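Local coordinates for N6 adenine specific DNA methylase (Encephalitozoon cuniculi, PDB 3Q87) that methylates the translation termination factor eRF1 with S-adenosylmethionine as methyl donor, acting as the Mtq2 catalytic subunit in complex with Trm112, at the S-adenosylmethionine site, the interface of chains B and A and the zinc ion site. Coordinates in Å, arbitrary orientation; residue numbers count along the deposited sequence, not the author numbering. Chains: chain A, N6 adenine specific DNA methylase; chain B, Putative uncharacterized protein ECU08_1170.

Contact 1: the S-adenosylmethionine site. Residues chain A 4, 6, 10, 31-33, 37, 51-53, 68-70, 85-87, 95-96. With SAM (S-adenosylmethionine), chain C.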
# COMPACT_ATOMS: atom_id res chain seq x y z
N TYR A 4 10.44 2.70 -13.84
CA TYR A 4 11.20 3.84 -13.37
C TYR A 4 12.33 3.39 -12.45
O TYR A 4 12.09 2.67 -11.48
CB TYR A 4 10.28 4.81 -12.61
CG TYR A 4 10.90 6.17 -12.40
CD1 TYR A 4 10.79 7.16 -13.39
CD2 TYR A 4 11.59 6.48 -11.24
CE1 TYR A 4 11.35 8.40 -13.22
CE2 TYR A 4 12.16 7.74 -11.06
CZ TYR A 4 12.03 8.69 -12.06
OH TYR A 4 12.58 9.96 -11.90
N PRO A 6 15.76 4.02 -9.86
CA PRO A 6 16.14 4.99 -8.83
C PRO A 6 17.02 6.11 -9.39
O PRO A 6 17.98 5.81 -10.08
CB PRO A 6 16.95 4.14 -7.85
CG PRO A 6 16.42 2.73 -8.05
CD PRO A 6 16.13 2.64 -9.50
N THR A 10 14.54 10.16 -6.42
CA THR A 10 14.20 9.16 -5.41
C THR A 10 15.11 9.30 -4.18
O THR A 10 14.65 9.26 -3.06
CB THR A 10 14.21 7.69 -5.94
OG1 THR A 10 15.28 6.96 -5.33
CG2 THR A 10 14.34 7.63 -7.44
N GLY A 31 3.43 3.92 -5.88
CA GLY A 31 4.34 4.04 -7.01
C GLY A 31 5.71 3.48 -6.62
O GLY A 31 6.75 4.12 -6.80
N THR A 32 5.70 2.27 -6.08
CA THR A 32 6.90 1.67 -5.52
C THR A 32 7.92 1.36 -6.59
O THR A 32 9.11 1.27 -6.29
CB THR A 32 6.57 0.36 -4.77
OG1 THR A 32 7.76 -0.20 -4.23
CG2 THR A 32 5.92 -0.65 -5.70
N SER A 33 7.46 1.19 -7.83
CA SER A 33 8.32 0.72 -8.91
C SER A 33 9.02 -0.60 -8.51
O SER A 33 8.33 -1.58 -8.20
CB SER A 33 9.32 1.79 -9.33
OG SER A 33 9.98 1.41 -10.54
N ILE A 37 12.57 2.42 -2.27
CA ILE A 37 12.11 3.07 -1.04
C ILE A 37 11.50 2.08 -0.03
O ILE A 37 11.73 2.19 1.19
CB ILE A 37 11.13 4.22 -1.36
CG1 ILE A 37 11.83 5.27 -2.22
CG2 ILE A 37 10.63 4.85 -0.08
CD1 ILE A 37 10.91 6.44 -2.63
N ASP A 51 1.89 -0.27 -7.33
CA ASP A 51 2.25 0.40 -8.57
C ASP A 51 1.25 0.01 -9.65
O ASP A 51 0.61 -1.04 -9.59
CB ASP A 51 3.68 0.01 -9.02
CG ASP A 51 4.34 1.11 -9.85
OD1 ASP A 51 5.30 1.73 -9.36
OD2 ASP A 51 3.88 1.37 -10.98
N LEU A 52 1.08 0.89 -10.63
CA LEU A 52 0.26 0.61 -11.79
C LEU A 52 1.03 -0.29 -12.76
O LEU A 52 0.44 -1.03 -13.54
CB LEU A 52 -0.11 1.93 -12.48
CG LEU A 52 -1.15 1.87 -13.60
CD1 LEU A 52 -2.46 1.34 -13.02
CD2 LEU A 52 -1.34 3.26 -14.19
N ASN A 53 2.36 -0.23 -12.68
CA ASN A 53 3.26 -0.91 -13.61
C ASN A 53 3.61 -2.35 -13.20
O ASN A 53 4.43 -2.57 -12.30
CB ASN A 53 4.53 -0.05 -13.76
CG ASN A 53 5.54 -0.65 -14.70
OD1 ASN A 53 5.34 -1.72 -15.26
ND2 ASN A 53 6.66 0.05 -14.88
N ALA A 68 -2.19 -1.48 -8.38
CA ALA A 68 -3.37 -0.65 -8.13
C ALA A 68 -3.22 0.73 -8.73
O ALA A 68 -2.10 1.20 -8.94
CB ALA A 68 -3.62 -0.53 -6.63
N ASP A 69 -4.35 1.38 -8.97
CA ASP A 69 -4.39 2.75 -9.48
C ASP A 69 -4.56 3.67 -8.27
O ASP A 69 -5.64 3.72 -7.67
CB ASP A 69 -5.54 2.89 -10.49
CG ASP A 69 -5.50 4.20 -11.28
OD1 ASP A 69 -4.83 5.16 -10.85
OD2 ASP A 69 -6.15 4.25 -12.34
N LEU A 70 -3.50 4.37 -7.89
CA LEU A 70 -3.51 5.18 -6.69
C LEU A 70 -4.09 4.39 -5.50
O LEU A 70 -3.59 3.31 -5.20
CB LEU A 70 -4.27 6.49 -6.91
CG LEU A 70 -3.70 7.46 -7.96
CD1 LEU A 70 -4.52 8.75 -7.97
CD2 LEU A 70 -2.23 7.78 -7.70
N ASN A 85 6.53 9.14 -4.72
CA ASN A 85 7.23 9.83 -5.79
C ASN A 85 6.39 9.63 -7.04
O ASN A 85 6.39 8.55 -7.61
CB ASN A 85 8.65 9.29 -5.96
CG ASN A 85 9.45 10.05 -7.01
OD1 ASN A 85 8.99 11.05 -7.55
ND2 ASN A 85 10.65 9.57 -7.30
N PRO A 86 5.62 10.66 -7.43
CA PRO A 86 4.59 10.48 -8.46
C PRO A 86 5.11 10.69 -9.88
O PRO A 86 6.21 11.23 -10.04
CB PRO A 86 3.58 11.58 -8.11
CG PRO A 86 4.45 12.70 -7.59
CD PRO A 86 5.66 12.05 -6.94
N PRO A 87 4.34 10.27 -10.90
CA PRO A 87 4.65 10.64 -12.29
C PRO A 87 4.46 12.14 -12.39
O PRO A 87 3.34 12.61 -12.27
CB PRO A 87 3.54 9.99 -13.12
CG PRO A 87 2.70 9.21 -12.16
CD PRO A 87 3.06 9.55 -10.77
N PRO A 95 2.57 6.35 -19.13
CA PRO A 95 1.94 5.75 -17.96
C PRO A 95 2.88 5.68 -16.76
O PRO A 95 2.41 5.56 -15.63
CB PRO A 95 1.59 4.33 -18.44
CG PRO A 95 1.53 4.45 -19.92
CD PRO A 95 2.61 5.42 -20.27
N ILE A 96 4.19 5.77 -16.99
CA ILE A 96 5.16 5.69 -15.90
C ILE A 96 5.55 7.05 -15.34
O ILE A 96 5.57 7.24 -14.13
CB ILE A 96 6.42 4.90 -16.33
CG1 ILE A 96 6.05 3.47 -16.73
CG2 ILE A 96 7.46 4.84 -15.20
CD1 ILE A 96 7.18 2.76 -17.46
N SAM C . 9.19 5.01 -6.07
CA SAM C . 10.05 4.98 -7.26
C SAM C . 11.26 5.90 -7.02
O SAM C . 12.31 5.75 -7.65
OXT SAM C . 11.22 6.80 -6.20
CB SAM C . 9.31 5.29 -8.59
CG SAM C . 8.77 6.71 -8.92
SD SAM C . 8.14 7.02 -10.62
CE SAM C . 8.52 8.77 -10.87
C5' SAM C . 6.34 7.10 -10.40
C4' SAM C . 5.81 5.69 -10.21
O4' SAM C . 4.39 5.74 -10.08
C3' SAM C . 6.13 4.77 -11.37
O3' SAM C . 6.64 3.56 -10.85
C2' SAM C . 4.79 4.51 -12.04
O2' SAM C . 4.66 3.22 -12.59
C1' SAM C . 3.85 4.70 -10.87
N9 SAM C . 2.52 5.14 -11.27
C8 SAM C . 2.14 5.92 -12.34
N7 SAM C . 0.79 6.07 -12.28
C5 SAM C . 0.34 5.41 -11.17
C6 SAM C . -0.92 5.25 -10.61
N6 SAM C . -1.98 5.80 -11.19
N1 SAM C . -1.06 4.51 -9.45
C2 SAM C . 0.03 3.93 -8.82
N3 SAM C . 1.28 4.10 -9.39
C4 SAM C . 1.42 4.83 -10.53
O HOH W 1 7.81 1.88 -12.72
O HOH W 2 12.80 3.51 -8.47
O HOH W 3 2.52 3.16 -14.45
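S-adenosylmethionine lies almost wholly buried in the cofactor pocket of a class I methyltransferase. A:Asp51, at the end of strand 46-51, has CG anti to the backbone N (chi1 -152°). Its CB leads to CG, which faces the ribose, and the carboxylate then forks to grip both ribose hydroxyls, one with each oxygen. OD1 takes the ribose O3' at 2.7 Å on its syn lone pair, and OD2 takes O2' at 2.6 Å in the same way. The anti lone pairs receive A:Ser33 N and A:Asn53 N, so four donors fix the rotation of the group. The adenine is read at its N1, which accepts a nearly straight bond from A:Leu70 N (2.9 Å, 172° at H), while N6 donates to A:Asp69 OD1 from above the carboxylate plane. A:Leu52 CB covers one face of the purine. At the methionine end A:Gly31 O accepts the amino N at 2.7 Å, and A:Asn85 ND2 donates to the carboxylate OXT with the acceptor near its amide plane. The ring of A:Tyr4 lies under the transferable methyl, CE standing 3.5 Å from the ring centroid. A:Asn85, A:Pro86 and A:Pro87 belong to the NPPY motif, and the pocket presents this methyl for transfer to eRF1.

Contact 2: the interface of chains B and A. Residues chain B 4, 36-39, 91; chain A 24-26, 42-46, 64.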
# COMPACT_ATOMS: atom_id res chain seq x y z
N PHE B 4 -2.28 -10.61 6.22
CA PHE B 4 -2.48 -9.35 6.95
C PHE B 4 -2.97 -8.26 6.01
O PHE B 4 -3.58 -7.28 6.45
CB PHE B 4 -1.22 -8.90 7.70
CG PHE B 4 -0.27 -8.08 6.87
CD1 PHE B 4 -0.34 -6.70 6.88
CD2 PHE B 4 0.69 -8.69 6.09
CE1 PHE B 4 0.54 -5.94 6.12
CE2 PHE B 4 1.57 -7.94 5.33
CZ PHE B 4 1.49 -6.56 5.35
N ASP B 36 12.02 -8.35 11.92
CA ASP B 36 11.58 -7.08 11.36
C ASP B 36 10.12 -6.79 11.72
O ASP B 36 9.43 -7.61 12.32
CB ASP B 36 11.78 -7.04 9.84
CG ASP B 36 10.63 -7.66 9.07
OD1 ASP B 36 9.87 -8.47 9.65
OD2 ASP B 36 10.48 -7.34 7.87
N VAL B 37 9.66 -5.62 11.29
CA VAL B 37 8.42 -5.03 11.79
C VAL B 37 7.14 -5.63 11.19
O VAL B 37 6.91 -5.61 9.97
CB VAL B 37 8.45 -3.52 11.57
CG1 VAL B 37 7.40 -2.84 12.44
CG2 VAL B 37 9.84 -2.99 11.91
N LYS B 38 6.30 -6.16 12.07
CA LYS B 38 5.05 -6.79 11.67
C LYS B 38 3.90 -6.13 12.39
O LYS B 38 3.44 -6.61 13.42
CB LYS B 38 5.06 -8.28 12.02
CG LYS B 38 5.87 -9.15 11.06
CD LYS B 38 5.78 -10.63 11.43
CE LYS B 38 6.89 -11.03 12.38
NZ LYS B 38 8.20 -11.09 11.67
N ILE B 39 3.44 -5.01 11.85
CA ILE B 39 2.29 -4.33 12.40
C ILE B 39 1.06 -4.64 11.54
O ILE B 39 1.13 -4.58 10.31
CB ILE B 39 2.55 -2.83 12.41
CG1 ILE B 39 3.86 -2.55 13.16
CG2 ILE B 39 1.40 -2.09 13.06
CD1 ILE B 39 4.20 -1.11 13.22
N PHE B 91 1.41 -13.18 8.76
CA PHE B 91 2.65 -12.74 8.15
C PHE B 91 3.47 -13.92 7.67
O PHE B 91 4.41 -13.76 6.91
CB PHE B 91 3.48 -11.91 9.14
CG PHE B 91 2.96 -10.52 9.36
CD1 PHE B 91 3.40 -9.47 8.57
CD2 PHE B 91 2.01 -10.27 10.34
CE1 PHE B 91 2.91 -8.18 8.76
CE2 PHE B 91 1.51 -8.99 10.54
CZ PHE B 91 1.97 -7.94 9.75
N MET A 24 7.64 2.02 13.25
CA MET A 24 6.45 1.39 13.81
C MET A 24 5.16 1.87 13.15
O MET A 24 4.12 1.95 13.80
CB MET A 24 6.35 1.68 15.31
CG MET A 24 7.43 1.02 16.15
SD MET A 24 7.60 -0.72 15.75
CE MET A 24 9.18 -0.70 14.91
N LYS A 25 5.21 2.19 11.87
CA LYS A 25 4.00 2.58 11.16
C LYS A 25 3.57 1.53 10.16
O LYS A 25 4.34 0.62 9.83
CB LYS A 25 4.21 3.92 10.47
CG LYS A 25 4.63 5.04 11.42
CD LYS A 25 3.54 5.34 12.44
CE LYS A 25 3.94 6.44 13.40
NZ LYS A 25 4.82 5.90 14.48
N ILE A 26 2.34 1.64 9.68
CA ILE A 26 1.94 0.94 8.46
C ILE A 26 2.06 1.96 7.34
O ILE A 26 1.38 2.97 7.35
CB ILE A 26 0.51 0.37 8.54
CG1 ILE A 26 0.41 -0.69 9.64
CG2 ILE A 26 0.11 -0.27 7.20
CD1 ILE A 26 -1.04 -1.22 9.83
N ARG A 42 11.03 -0.80 5.07
CA ARG A 42 10.63 -2.03 5.74
C ARG A 42 11.52 -2.38 6.92
O ARG A 42 11.19 -3.26 7.71
CB ARG A 42 10.55 -3.20 4.76
CG ARG A 42 11.87 -3.66 4.19
CD ARG A 42 11.60 -4.77 3.17
NE ARG A 42 12.81 -5.26 2.53
CZ ARG A 42 13.61 -6.18 3.06
NH1 ARG A 42 13.31 -6.71 4.25
NH2 ARG A 42 14.70 -6.57 2.42
N LYS A 43 12.63 -1.67 7.06
CA LYS A 43 13.52 -1.92 8.17
C LYS A 43 12.88 -1.52 9.50
O LYS A 43 13.15 -2.13 10.52
CB LYS A 43 14.86 -1.20 7.95
CG LYS A 43 15.64 -1.77 6.75
CD LYS A 43 16.98 -1.09 6.53
CE LYS A 43 16.80 0.37 6.15
NZ LYS A 43 18.11 1.06 5.98
N ARG A 44 12.01 -0.51 9.47
CA ARG A 44 11.42 0.00 10.70
C ARG A 44 9.89 0.00 10.69
O ARG A 44 9.26 0.36 11.69
CB ARG A 44 11.92 1.42 10.96
CG ARG A 44 13.44 1.56 10.90
CD ARG A 44 13.83 3.02 11.06
NE ARG A 44 13.56 3.46 12.42
CZ ARG A 44 13.60 4.72 12.82
NH1 ARG A 44 13.90 5.68 11.96
NH2 ARG A 44 13.34 5.01 14.09
N ASN A 45 9.30 -0.40 9.56
CA ASN A 45 7.85 -0.31 9.40
C ASN A 45 7.28 -1.51 8.68
O ASN A 45 8.02 -2.31 8.10
CB ASN A 45 7.47 0.96 8.62
CG ASN A 45 8.04 2.22 9.24
OD1 ASN A 45 7.44 2.82 10.14
ND2 ASN A 45 9.19 2.66 8.73
N THR A 46 5.95 -1.65 8.73
CA THR A 46 5.28 -2.59 7.85
C THR A 46 4.81 -1.86 6.60
O THR A 46 4.10 -0.86 6.68
CB THR A 46 4.10 -3.28 8.53
OG1 THR A 46 4.57 -3.97 9.69
CG2 THR A 46 3.47 -4.29 7.56
N ASN A 64 5.28 -6.45 -0.03
CA ASN A 64 3.87 -6.82 -0.10
C ASN A 64 3.25 -6.05 -1.25
O ASN A 64 2.96 -4.87 -1.14
CB ASN A 64 3.22 -6.52 1.24
CG ASN A 64 3.96 -7.20 2.38
OD1 ASN A 64 4.01 -8.43 2.46
ND2 ASN A 64 4.57 -6.41 3.25
O HOH W 4 8.73 -4.92 7.60
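The extended stretch B:Val37 to B:Ile39 runs beside the start of strand 46-51 of chain A, in the interface between Trm112 and Mtq2. A:Thr46 is the polar centre. Its OG1, anti to the carbonyl carbon (chi1 -58°), receives B:Ile39 N along a straight line (2.6 Å, 177° at H), and its hydroxyl gives a weak bond to B:Val37 O. One side-chain oxygen thus bridges the two backbone groups flanking B:Lys38. The methyl CG2, anti to the backbone N, meets the rim of B:Phe4 tip to tip, CE1 lying 3.7 Å from it. That phenyl ring is braced from within chain B by B:Phe91 CE1 over one face, and it crosses the amide of A:Asn64 with the planes 84° apart. B:Val37 sends its two methyls along different paths: CG2 lies against the backbone of A:Arg44, whereas CG1 touches CE of A:Met24, whose chain bends at chi2 and chi3 to reach it. B:Ile39 crosses A:Ile26 obliquely, CG2 to CG1 at 3.8 Å, while its CD1 abuts the backbone of A:Met24. Behind A:Met24, A:Lys25 N bonds a lone pair of A:Asn45 OD1, tying together two segments of the chain A surface. A water links the chains, bound to B:Val37 O at 3.1 Å and to A:Asn45 O at 2.8 Å.

Contact 3: the zinc ion site. Residues chain B 11, 13-14, 18, 102, 104-107. With ZN (zinc ion), chain D.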
# COMPACT_ATOMS: atom_id res chain seq x y z
N CYS B 11 -12.69 -3.24 -1.65
CA CYS B 11 -13.28 -3.24 -2.97
C CYS B 11 -13.24 -1.83 -3.52
O CYS B 11 -13.58 -0.86 -2.83
CB CYS B 11 -14.72 -3.73 -2.94
SG CYS B 11 -15.55 -3.54 -4.52
N ARG B 13 -14.95 -0.59 -5.91
CA ARG B 13 -16.22 -0.18 -6.51
C ARG B 13 -17.25 0.18 -5.43
O ARG B 13 -17.91 1.22 -5.51
CB ARG B 13 -16.77 -1.30 -7.39
CG ARG B 13 -18.25 -1.16 -7.66
CD ARG B 13 -18.84 -2.48 -8.10
NE ARG B 13 -18.56 -2.71 -9.51
CZ ARG B 13 -18.40 -3.89 -10.08
NH1 ARG B 13 -18.49 -5.01 -9.36
NH2 ARG B 13 -18.15 -3.95 -11.38
N CYS B 14 -17.39 -0.68 -4.43
CA CYS B 14 -18.27 -0.37 -3.30
C CYS B 14 -17.74 0.83 -2.51
O CYS B 14 -16.55 0.94 -2.24
CB CYS B 14 -18.45 -1.60 -2.40
SG CYS B 14 -19.32 -2.97 -3.25
N THR B 18 -16.63 -3.61 2.72
CA THR B 18 -17.24 -4.91 2.52
C THR B 18 -16.17 -5.93 2.91
O THR B 18 -15.05 -5.54 3.24
CB THR B 18 -17.59 -5.12 1.05
OG1 THR B 18 -16.39 -5.10 0.28
CG2 THR B 18 -18.51 -4.00 0.53
N CYS B 102 -15.03 -9.44 -3.46
CA CYS B 102 -15.90 -8.59 -2.65
C CYS B 102 -17.21 -9.31 -2.40
O CYS B 102 -17.88 -9.70 -3.34
CB CYS B 102 -16.19 -7.28 -3.37
SG CYS B 102 -17.45 -6.25 -2.49
N MET B 104 -19.98 -8.17 -1.47
CA MET B 104 -21.18 -7.40 -1.81
C MET B 104 -21.44 -7.28 -3.31
O MET B 104 -22.58 -7.45 -3.75
CB MET B 104 -21.15 -6.01 -1.16
CG MET B 104 -21.21 -6.04 0.37
SD MET B 104 -22.80 -6.61 1.02
CE MET B 104 -23.89 -5.42 0.22
N CYS B 105 -20.40 -6.97 -4.09
CA CYS B 105 -20.61 -6.78 -5.52
C CYS B 105 -19.97 -7.89 -6.36
O CYS B 105 -20.14 -7.91 -7.57
CB CYS B 105 -20.09 -5.43 -5.97
SG CYS B 105 -18.28 -5.42 -6.08
N GLY B 106 -19.25 -8.80 -5.71
CA GLY B 106 -18.61 -9.90 -6.43
C GLY B 106 -17.37 -9.56 -7.27
O GLY B 106 -16.84 -10.41 -7.96
N LEU B 107 -16.92 -8.31 -7.23
CA LEU B 107 -15.68 -7.93 -7.91
C LEU B 107 -14.51 -8.82 -7.45
O LEU B 107 -14.36 -9.11 -6.26
CB LEU B 107 -15.34 -6.47 -7.62
CG LEU B 107 -14.14 -5.89 -8.38
CD1 LEU B 107 -14.53 -5.64 -9.82
CD2 LEU B 107 -13.66 -4.60 -7.73
ZN ZN D . -17.62 -4.54 -4.02
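B:Cys11 SG is gripped three times: by the zinc at 2.4 Å and by two backbone amides, B:Arg13 N at 3.3 Å and B:Cys14 N at 3.4 Å, the latter nearly straight. Together with SG of B:Cys14, B:Cys102 and B:Cys105 it surrounds the ion in a near-tetrahedral Cys4 site, with S-Zn-S angles from 103° to 114°. The two CxxC motifs match at their first cysteine and differ at their second. B:Cys11 and B:Cys102 both hold SG anti to the backbone N (chi1 173°), so the first cysteine of each motif uses the same side-chain rotation. B:Cys14 turns SG anti to its carbonyl carbon, whereas B:Cys105 places it in the crowded position between N and carbonyl carbon. B:Cys102 SG also accepts B:Cys105 N at 3.4 Å. B:Cys105 SG receives B:Leu107 N and, at 3.3 Å, NH1 of B:Arg13, the sulfur lying close to the guanidinium plane. The bent B:Arg13 side chain therefore ties the first knuckle to the second. These N-H groups and the guanidinium would be expected to offset the negative charge of the thiolates. The zinc pins the loop carrying B:Cys11 and B:Cys14 to the turn between strands 98-102 and 108-112, joining distant parts of the Trm112 sequence.

Contact 1 and contact 2 have C-alpha centres about 20 Å apart and share strand 46-51 of chain A: A:Thr46 opens it at the partner surface, and A:Asp51 closes it at the ribose. Strand 26-30 likewise runs from A:Ile26 in contact 2 to the glycine loop at A:Gly31. Trm112 could therefore steady the cofactor pocket through these strands without touching the cofactor in the contacts described. Contact 3 lies about 27 Å from contact 2 and 25 Å from contact 1, between C-alpha centres, and belongs to chain B; its zinc probably supports the Trm112 fold rather than methyl transfer.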